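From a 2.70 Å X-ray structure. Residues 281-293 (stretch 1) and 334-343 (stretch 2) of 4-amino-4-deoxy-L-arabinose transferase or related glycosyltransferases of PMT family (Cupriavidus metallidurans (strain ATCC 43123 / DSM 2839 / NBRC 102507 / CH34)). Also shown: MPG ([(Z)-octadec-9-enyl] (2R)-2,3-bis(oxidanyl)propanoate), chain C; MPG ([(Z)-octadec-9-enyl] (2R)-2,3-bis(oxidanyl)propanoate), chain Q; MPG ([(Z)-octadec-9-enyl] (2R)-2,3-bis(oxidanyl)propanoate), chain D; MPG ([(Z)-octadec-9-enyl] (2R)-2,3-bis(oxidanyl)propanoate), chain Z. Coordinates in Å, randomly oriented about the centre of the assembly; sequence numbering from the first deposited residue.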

ATOM      1  N   ARG A 281      -7.307  -7.851 -15.828  1.00132.91           N
ATOM      2  CA  ARG A 281      -7.605  -9.215 -15.406  1.00134.15           C
ATOM      3  C   ARG A 281      -6.765 -10.227 -16.180  1.00135.75           C
ATOM      4  O   ARG A 281      -5.686  -9.898 -16.679  1.00135.63           O
ATOM      5  CB  ARG A 281      -9.094  -9.520 -15.585  1.00135.12           C
ATOM      6  N   SER A 282      -7.274 -11.458 -16.271  1.00136.79           N
ATOM      7  CA  SER A 282      -6.600 -12.563 -16.956  1.00136.74           C
ATOM      8  C   SER A 282      -5.227 -12.841 -16.338  1.00133.10           C
ATOM      9  O   SER A 282      -4.184 -12.734 -16.987  1.00133.69           O
ATOM     10  CB  SER A 282      -6.489 -12.297 -18.462  1.00137.64           C
ATOM     11  OG  SER A 282      -7.764 -12.301 -19.078  1.00139.30           O
ATOM     12  N   GLY A 283      -5.250 -13.204 -15.063  1.00124.71           N
ATOM     13  CA  GLY A 283      -4.048 -13.600 -14.344  1.00115.52           C
ATOM     14  C   GLY A 283      -4.136 -15.054 -13.920  1.00109.80           C
ATOM     15  O   GLY A 283      -5.190 -15.511 -13.471  1.00111.84           O
ATOM     16  N   SER A 284      -3.027 -15.774 -14.065  1.00102.77           N
ATOM     17  CA  SER A 284      -3.004 -17.193 -13.750  1.00 99.19           C
ATOM     18  C   SER A 284      -3.192 -17.415 -12.250  1.00 96.04           C
ATOM     19  O   SER A 284      -3.091 -16.496 -11.433  1.00 93.87           O
ATOM     20  CB  SER A 284      -1.693 -17.827 -14.208  1.00 98.45           C
ATOM     21  OG  SER A 284      -0.622 -17.430 -13.370  1.00 95.35           O
ATOM     22  N   VAL A 285      -3.464 -18.672 -11.891  1.00 94.79           N
ATOM     23  CA  VAL A 285      -3.656 -19.019 -10.488  1.00 88.40           C
ATOM     24  C   VAL A 285      -2.348 -18.932  -9.711  1.00 81.37           C
ATOM     25  O   VAL A 285      -2.368 -18.836  -8.481  1.00 79.54           O
ATOM     26  CB  VAL A 285      -4.291 -20.420 -10.369  1.00 90.47           C
ATOM     27  CG1 VAL A 285      -3.275 -21.509 -10.700  1.00 91.19           C
ATOM     28  CG2 VAL A 285      -4.897 -20.630  -8.986  1.00 89.33           C
ATOM     29  N   PHE A 286      -1.207 -18.948 -10.400  1.00 79.09           N
ATOM     30  CA  PHE A 286       0.097 -18.815  -9.765  1.00 79.26           C
ATOM     31  C   PHE A 286       0.546 -17.358  -9.650  1.00 80.39           C
ATOM     32  O   PHE A 286       1.734 -17.099  -9.419  1.00 79.48           O
ATOM     33  CB  PHE A 286       1.141 -19.624 -10.536  1.00 78.40           C
ATOM     34  CG  PHE A 286       0.649 -20.961 -11.002  1.00 79.93           C
ATOM     35  CD1 PHE A 286       0.588 -22.033 -10.131  1.00 80.70           C
ATOM     36  CD2 PHE A 286       0.250 -21.145 -12.316  1.00 80.76           C
ATOM     37  CE1 PHE A 286       0.136 -23.265 -10.560  1.00 83.64           C
ATOM     38  CE2 PHE A 286      -0.203 -22.373 -12.753  1.00 81.91           C
ATOM     39  CZ  PHE A 286      -0.261 -23.435 -11.874  1.00 84.13           C
ATOM     40  N   TYR A 287      -0.384 -16.409  -9.792  1.00 79.65           N
ATOM     41  CA  TYR A 287      -0.019 -14.997  -9.863  1.00 76.09           C
ATOM     42  C   TYR A 287       0.704 -14.536  -8.602  1.00 75.53           C
ATOM     43  O   TYR A 287       1.724 -13.840  -8.684  1.00 77.06           O
ATOM     44  CB  TYR A 287      -1.274 -14.160 -10.109  1.00 73.98           C
ATOM     45  CG  TYR A 287      -1.058 -12.665 -10.100  1.00 71.39           C
ATOM     46  CD1 TYR A 287      -0.578 -12.005 -11.221  1.00 70.37           C
ATOM     47  CD2 TYR A 287      -1.356 -11.909  -8.971  1.00 71.43           C
ATOM     48  CE1 TYR A 287      -0.385 -10.640 -11.219  1.00 70.34           C
ATOM     49  CE2 TYR A 287      -1.167 -10.542  -8.957  1.00 70.67           C
ATOM     50  CZ  TYR A 287      -0.680  -9.911 -10.083  1.00 71.90           C
ATOM     51  OH  TYR A 287      -0.490  -8.547 -10.074  1.00 72.38           O
ATOM     52  N   PHE A 288       0.202 -14.917  -7.432  1.00 74.48           N
ATOM     53  CA  PHE A 288       0.742 -14.448  -6.163  1.00 73.49           C
ATOM     54  C   PHE A 288       1.888 -15.305  -5.641  1.00 75.64           C
ATOM     55  O   PHE A 288       2.341 -15.084  -4.513  1.00 73.43           O
ATOM     56  CB  PHE A 288      -0.368 -14.383  -5.111  1.00 71.79           C
ATOM     57  CG  PHE A 288      -1.411 -13.350  -5.396  1.00 70.65           C
ATOM     58  CD1 PHE A 288      -1.157 -12.009  -5.160  1.00 69.15           C
ATOM     59  CD2 PHE A 288      -2.648 -13.714  -5.896  1.00 72.19           C
ATOM     60  CE1 PHE A 288      -2.116 -11.050  -5.416  1.00 68.10           C
ATOM     61  CE2 PHE A 288      -3.614 -12.759  -6.157  1.00 72.03           C
ATOM     62  CZ  PHE A 288      -3.347 -11.425  -5.917  1.00 69.91           C
ATOM     63  N   LEU A 289       2.368 -16.279  -6.430  1.00 78.24           N
ATOM     64  CA  LEU A 289       3.458 -17.130  -5.949  1.00 77.30           C
ATOM     65  C   LEU A 289       4.795 -16.394  -5.963  1.00 75.98           C
ATOM     66  O   LEU A 289       5.453 -16.317  -4.908  1.00 77.00           O
ATOM     67  CB  LEU A 289       3.490 -18.437  -6.746  1.00 77.39           C
ATOM     68  CG  LEU A 289       4.442 -19.524  -6.255  1.00 78.66           C
ATOM     69  CD1 LEU A 289       4.250 -19.768  -4.766  1.00 79.81           C
ATOM     70  CD2 LEU A 289       4.230 -20.807  -7.046  1.00 79.92           C
ATOM     71  N   PRO A 290       5.255 -15.821  -7.086  1.00 73.80           N
ATOM     72  CA  PRO A 290       6.463 -14.989  -7.011  1.00 69.74           C
ATOM     73  C   PRO A 290       6.270 -13.744  -6.175  1.00 66.96           C
ATOM     74  O   PRO A 290       7.259 -13.200  -5.671  1.00 66.80           O
ATOM     75  CB  PRO A 290       6.746 -14.641  -8.478  1.00 68.74           C
ATOM     76  CG  PRO A 290       5.422 -14.696  -9.124  1.00 70.38           C
ATOM     77  CD  PRO A 290       4.702 -15.830  -8.454  1.00 74.13           C
ATOM     78  N   LEU A 291       5.032 -13.273  -6.007  1.00 64.99           N
ATOM     79  CA  LEU A 291       4.791 -12.124  -5.141  1.00 62.00           C
ATOM     80  C   LEU A 291       5.019 -12.484  -3.679  1.00 62.06           C
ATOM     81  O   LEU A 291       5.653 -11.726  -2.939  1.00 61.19           O
ATOM     82  CB  LEU A 291       3.375 -11.591  -5.347  1.00 59.69           C
ATOM     83  CG  LEU A 291       3.165 -10.731  -6.589  1.00 58.33           C
ATOM     84  CD1 LEU A 291       1.686 -10.476  -6.800  1.00 60.73           C
ATOM     85  CD2 LEU A 291       3.914  -9.424  -6.451  1.00 53.89           C
ATOM     86  N   VAL A 292       4.506 -13.635  -3.241  1.00 62.95           N
ATOM     87  CA  VAL A 292       4.695 -14.020  -1.847  1.00 62.92           C
ATOM     88  C   VAL A 292       6.148 -14.408  -1.598  1.00 68.19           C
ATOM     89  O   VAL A 292       6.707 -14.107  -0.536  1.00 69.48           O
ATOM     90  CB  VAL A 292       3.714 -15.143  -1.447  1.00 61.11           C
ATOM     91  CG1 VAL A 292       4.048 -16.461  -2.131  1.00 58.60           C
ATOM     92  CG2 VAL A 292       3.694 -15.322   0.069  1.00 62.39           C
ATOM     93  N   ILE A 293       6.795 -15.052  -2.575  1.00 70.01           N
ATOM     94  CA  ILE A 293       8.182 -15.471  -2.380  1.00 68.42           C
ATOM     95  C   ILE A 293       9.111 -14.259  -2.372  1.00 62.61           C
ATOM     96  O   ILE A 293       9.979 -14.125  -1.503  1.00 61.82           O
ATOM     97  CB  ILE A 293       8.592 -16.499  -3.450  1.00 71.40           C
ATOM     98  CG1 ILE A 293       7.765 -17.776  -3.303  1.00 73.68           C
ATOM     99  CG2 ILE A 293      10.075 -16.824  -3.341  1.00 71.25           C
ATOM    100  CD1 ILE A 293       8.101 -18.835  -4.319  1.00 75.69           C
ATOM    101  N   ILE A 334      -6.104 -16.941   2.822  1.00 70.30           N
ATOM    102  CA  ILE A 334      -6.175 -15.680   2.089  1.00 67.37           C
ATOM    103  C   ILE A 334      -5.419 -15.788   0.767  1.00 69.59           C
ATOM    104  O   ILE A 334      -5.872 -15.279  -0.272  1.00 69.66           O
ATOM    105  CB  ILE A 334      -5.649 -14.530   2.967  1.00 62.47           C
ATOM    106  CG1 ILE A 334      -6.602 -14.301   4.141  1.00 63.14           C
ATOM    107  CG2 ILE A 334      -5.498 -13.260   2.158  1.00 59.64           C
ATOM    108  CD1 ILE A 334      -6.126 -13.259   5.120  1.00 63.03           C
ATOM    109  N   PHE A 335      -4.276 -16.480   0.777  1.00 71.01           N
ATOM    110  CA  PHE A 335      -3.498 -16.663  -0.444  1.00 69.81           C
ATOM    111  C   PHE A 335      -4.309 -17.381  -1.514  1.00 74.51           C
ATOM    112  O   PHE A 335      -4.373 -16.929  -2.662  1.00 77.91           O
ATOM    113  CB  PHE A 335      -2.213 -17.433  -0.139  1.00 67.98           C
ATOM    114  CG  PHE A 335      -1.345 -17.667  -1.345  1.00 66.33           C
ATOM    115  CD1 PHE A 335      -0.405 -16.726  -1.729  1.00 65.80           C
ATOM    116  CD2 PHE A 335      -1.463 -18.828  -2.090  1.00 66.67           C
ATOM    117  CE1 PHE A 335       0.397 -16.937  -2.839  1.00 66.85           C
ATOM    118  CE2 PHE A 335      -0.667 -19.045  -3.199  1.00 67.38           C
ATOM    119  CZ  PHE A 335       0.263 -18.100  -3.576  1.00 66.58           C
ATOM    120  N   VAL A 336      -4.932 -18.509  -1.161  1.00 74.74           N
ATOM    121  CA  VAL A 336      -5.696 -19.242  -2.165  1.00 76.63           C
ATOM    122  C   VAL A 336      -6.969 -18.492  -2.530  1.00 79.92           C
ATOM    123  O   VAL A 336      -7.494 -18.659  -3.638  1.00 81.38           O
ATOM    124  CB  VAL A 336      -6.005 -20.675  -1.689  1.00 77.01           C
ATOM    125  CG1 VAL A 336      -4.726 -21.388  -1.293  1.00 76.69           C
ATOM    126  CG2 VAL A 336      -7.007 -20.665  -0.550  1.00 78.42           C
ATOM    127  N   PHE A 337      -7.483 -17.654  -1.626  1.00 81.11           N
ATOM    128  CA  PHE A 337      -8.662 -16.862  -1.959  1.00 84.13           C
ATOM    129  C   PHE A 337      -8.349 -15.870  -3.069  1.00 83.87           C
ATOM    130  O   PHE A 337      -9.070 -15.797  -4.073  1.00 84.16           O
ATOM    131  CB  PHE A 337      -9.188 -16.129  -0.725  1.00 84.23           C
ATOM    132  CG  PHE A 337     -10.240 -15.101  -1.044  1.00 85.28           C
ATOM    133  CD1 PHE A 337     -11.551 -15.481  -1.275  1.00 87.91           C
ATOM    134  CD2 PHE A 337      -9.914 -13.755  -1.126  1.00 85.90           C
ATOM    135  CE1 PHE A 337     -12.520 -14.540  -1.574  1.00 89.45           C
ATOM    136  CE2 PHE A 337     -10.878 -12.809  -1.425  1.00 87.46           C
ATOM    137  CZ  PHE A 337     -12.183 -13.201  -1.648  1.00 89.10           C
ATOM    138  N   PHE A 338      -7.277 -15.092  -2.907  1.00 81.76           N
ATOM    139  CA  PHE A 338      -6.929 -14.146  -3.958  1.00 79.18           C
ATOM    140  C   PHE A 338      -6.328 -14.832  -5.176  1.00 78.36           C
ATOM    141  O   PHE A 338      -6.366 -14.265  -6.272  1.00 78.30           O
ATOM    142  CB  PHE A 338      -5.976 -13.083  -3.414  1.00 76.59           C
ATOM    143  CG  PHE A 338      -6.630 -12.130  -2.461  1.00 75.40           C
ATOM    144  CD1 PHE A 338      -7.673 -11.323  -2.885  1.00 76.08           C
ATOM    145  CD2 PHE A 338      -6.212 -12.040  -1.146  1.00 75.59           C
ATOM    146  CE1 PHE A 338      -8.289 -10.444  -2.016  1.00 76.68           C
ATOM    147  CE2 PHE A 338      -6.821 -11.161  -0.272  1.00 77.17           C
ATOM    148  CZ  PHE A 338      -7.863 -10.362  -0.708  1.00 77.52           C
ATOM    149  N   SER A 339      -5.795 -16.046  -5.017  1.00 78.31           N
ATOM    150  CA  SER A 339      -5.201 -16.756  -6.142  1.00 78.07           C
ATOM    151  C   SER A 339      -6.248 -17.331  -7.085  1.00 81.47           C
ATOM    152  O   SER A 339      -5.937 -17.580  -8.254  1.00 83.24           O
ATOM    153  CB  SER A 339      -4.285 -17.870  -5.638  1.00 77.51           C
ATOM    154  OG  SER A 339      -3.103 -17.329  -5.073  1.00 76.03           O
ATOM    155  N   ILE A 340      -7.477 -17.551  -6.608  1.00 82.36           N
ATOM    156  CA  ILE A 340      -8.561 -18.038  -7.457  1.00 82.27           C
ATOM    157  C   ILE A 340      -9.539 -16.939  -7.835  1.00 80.92           C
ATOM    158  O   ILE A 340     -10.563 -17.225  -8.467  1.00 82.65           O
ATOM    159  CB  ILE A 340      -9.316 -19.204  -6.791  1.00 84.43           C
ATOM    160  CG1 ILE A 340     -10.063 -18.713  -5.548  1.00 86.63           C
ATOM    161  CG2 ILE A 340      -8.354 -20.331  -6.437  1.00 83.50           C
ATOM    162  CD1 ILE A 340     -10.739 -19.820  -4.765  1.00 90.14           C
ATOM    163  N   SER A 341      -9.263 -15.694  -7.462  1.00 80.12           N
ATOM    164  CA  SER A 341     -10.126 -14.578  -7.818  1.00 82.17           C
ATOM    165  C   SER A 341      -9.826 -14.106  -9.236  1.00 82.21           C
ATOM    166  O   SER A 341      -8.712 -14.259  -9.742  1.00 80.67           O
ATOM    167  CB  SER A 341      -9.941 -13.424  -6.831  1.00 83.77           C
ATOM    168  OG  SER A 341     -10.653 -12.270  -7.246  1.00 85.05           O
ATOM    169  N   ARG A 342     -10.842 -13.521  -9.878  1.00 86.15           N
ATOM    170  CA  ARG A 342     -10.675 -13.037 -11.246  1.00 89.45           C
ATOM    171  C   ARG A 342      -9.726 -11.845 -11.288  1.00 89.18           C
ATOM    172  O   ARG A 342      -8.702 -11.874 -11.979  1.00 87.72           O
ATOM    173  CB  ARG A 342     -12.035 -12.672 -11.845  1.00 91.64           C
ATOM    174  N   SER A 343     -10.055 -10.786 -10.554  1.00 92.34           N
ATOM    175  CA  SER A 343      -9.198  -9.612 -10.477  1.00 91.11           C
ATOM    176  C   SER A 343      -8.051  -9.868  -9.505  1.00 89.87           C
ATOM    177  O   SER A 343      -8.277 -10.255  -8.354  1.00 92.59           O
ATOM    178  CB  SER A 343     -10.013  -8.395 -10.038  1.00 91.76           C
ATOM    179  OG  SER A 343      -9.195  -7.248  -9.893  1.00 91.25           O
TER
HETATM  180  C2  MPG C 642       5.377 -18.934 -12.355  1.00 83.61           C
HETATM  181  C3  MPG C 642       4.110 -18.145 -12.044  1.00 83.70           C
HETATM  182  C4  MPG C 642       3.822 -17.082 -13.092  1.00 84.44           C
HETATM  183  C5  MPG C 642       2.704 -16.115 -12.662  1.00 84.04           C
HETATM  184  C6  MPG C 642       2.018 -15.464 -13.873  1.00 84.29           C
HETATM  185  C7  MPG C 642       0.885 -14.503 -13.469  1.00 84.70           C
HETATM  186  C8  MPG C 642      -0.054 -14.170 -14.655  1.00 85.27           C
HETATM  187  C1  MPG C 642       5.748 -19.904 -11.227  1.00 83.81           C
HETATM  188  C2  MPG Q 616      10.994 -13.443  -6.788  1.00 92.19           C
HETATM  189  C3  MPG Q 616      10.906 -12.206  -7.671  1.00 94.73           C
HETATM  190  C4  MPG Q 616       9.511 -11.599  -7.678  1.00 96.62           C
HETATM  191  C5  MPG Q 616       9.037 -11.223  -9.093  1.00 97.89           C
HETATM  192  C6  MPG Q 616       7.575 -10.750  -9.107  1.00 98.54           C
HETATM  193  C7  MPG Q 616       6.852 -11.111 -10.420  1.00 98.99           C
HETATM  194  C8  MPG Q 616       5.319 -10.940 -10.299  1.00 99.34           C
HETATM  195  C9  MPG Q 616       4.537 -11.798 -11.325  1.00 98.07           C
HETATM  196  C10 MPG Q 616       3.000 -11.667 -11.139  1.00 96.93           C
HETATM  197  C1  MPG Q 616      12.421 -13.982  -6.678  1.00 90.99           C
HETATM  198  C2  MPG D 649     -14.361 -18.564 -11.081  1.00106.89           C
HETATM  199  C3  MPG D 649     -14.171 -18.172  -9.621  1.00109.36           C
HETATM  200  C4  MPG D 649     -14.588 -16.731  -9.375  1.00111.55           C
HETATM  201  C5  MPG D 649     -14.020 -16.142  -8.074  1.00113.46           C
HETATM  202  C6  MPG D 649     -14.034 -14.606  -8.114  1.00115.86           C
HETATM  203  C7  MPG D 649     -14.132 -13.962  -6.719  1.00117.83           C
HETATM  204  C8  MPG D 649     -14.526 -12.470  -6.826  1.00119.00           C
HETATM  205  C9  MPG D 649     -15.187 -11.922  -5.540  1.00119.70           C
HETATM  206  C10 MPG D 649     -16.363 -10.964  -5.874  1.00120.26           C
HETATM  207  C11 MPG D 649     -15.919  -9.486  -5.882  1.00120.52           C
HETATM  208  C12 MPG D 649     -16.888  -8.571  -5.063  1.00120.36           C
HETATM  209  C1  MPG D 649     -14.400 -20.081 -11.283  1.00105.06           C
HETATM  210  C2  MPG Z 625      -9.290 -23.179   0.843  1.00 82.83           C
HETATM  211  C3  MPG Z 625      -8.453 -23.027   2.107  1.00 83.12           C
HETATM  212  C4  MPG Z 625      -7.453 -24.162   2.273  1.00 84.70           C
HETATM  213  C5  MPG Z 625      -6.802 -24.168   3.667  1.00 85.66           C
HETATM  214  C6  MPG Z 625      -5.773 -25.298   3.853  1.00 86.28           C
HETATM  215  C7  MPG Z 625      -5.202 -25.312   5.285  1.00 87.51           C
HETATM  216  C8  MPG Z 625      -4.220 -26.478   5.544  1.00 88.50           C
HETATM  217  C9  MPG Z 625      -3.963 -26.693   7.058  1.00 90.32           C
HETATM  218  C10 MPG Z 625      -2.923 -27.813   7.343  1.00 92.60           C
HETATM  219  C11 MPG Z 625      -2.955 -28.294   8.811  1.00 93.91           C
HETATM  220  C12 MPG Z 625      -1.586 -28.906   9.274  1.00 94.08           C
HETATM  221  C1  MPG Z 625     -10.281 -22.028   0.651  1.00 82.67           C
HETATM  222  O   HOH W   1      -1.217 -17.067  -7.119  1.00 57.04           O

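Two helices set the frame of this contact, and they run roughly against each other: the N-to-C directions of helix 288-293 and helix 334-339 differ by 143°, and their axes come no closer than 11.3 Å. That spacing is too wide for backbone to meet backbone between the helices, so large side chains must fill it. The chains draw together instead at the C-terminal end of helix 334-339 and in the segment after it: V285 CA and S339 CA lie 5.1 Å apart, and R281 CA and S343 CA 5.2 Å. A type I turn from S284 to Y287, with Y287 N bonded to S284 O at 3.2 Å, leads stretch 1 past the C-terminal end of the partner helix. There V285 CA approaches S339 O at 3.5 Å in a CA-H...O contact, and V285 CG2 comes within 3.3 Å of the same oxygen.

No direct hydrogen bond crosses between the modelled atoms. Water 1 supplies the polar link. It donates to V285 O at 2.5 Å and to S339 OG at 2.8 Å, and accepts from F288 N at 2.6 Å. The small side chain of S339 suits this spot: its hydroxyl also donates to F335 O, with OG to O at 2.8 Å, so one group is tied to its own helix while accepting from the water that serves the other stretch. Buried, S339 thus has its hydroxyl engaged both as donor and as acceptor.

The apolar part of the contact centres on F288 and F335, whose side chains reach across in different ways. F288 points toward stretch 2 and, with chi1 in m, carries its ring to the end of the partner helix. Its CE2 lies 3.6 Å from F338 CB and 3.1 Å from F338 O, and the edge of the ring meets both that carbonyl oxygen and S339 OG. F335 answers from the other side of the interface. Its CA-to-CB bond leaves sideways, but chi1 in t brings the end of the side chain nearer to stretch 1, where F335 CE1 packs 3.5 Å from F288 CB and 3.7 Å from V292 CG1. The ring edge also faces backbone, with F335 CE1 3.2 Å from F288 O, an oxygen that already accepts from V292 N at 2.9 Å within its helix. V292, one helical turn after F288 and likewise pointing toward the partner, offers a compact branched surface to the aromatic ring. F338 starts toward stretch 1, yet its end leads away, so its CB serves the F288 ring while its own ring lies farther off.

The two stretches bury 444 Å² in all, a modest area with F288, F335 and S339 giving the largest shares. Toward the margin the packing thins: V285 CG2 stands 4.3 Å from I340 CG2, and R281 CB is 4.3 Å from R342 O, with both arginines modelled only to CB. The rule to read here is economical: long aromatics span the wide helix gap, while a water held by the S339 hydroxyl serves V285 O and F288 N where the chains come close.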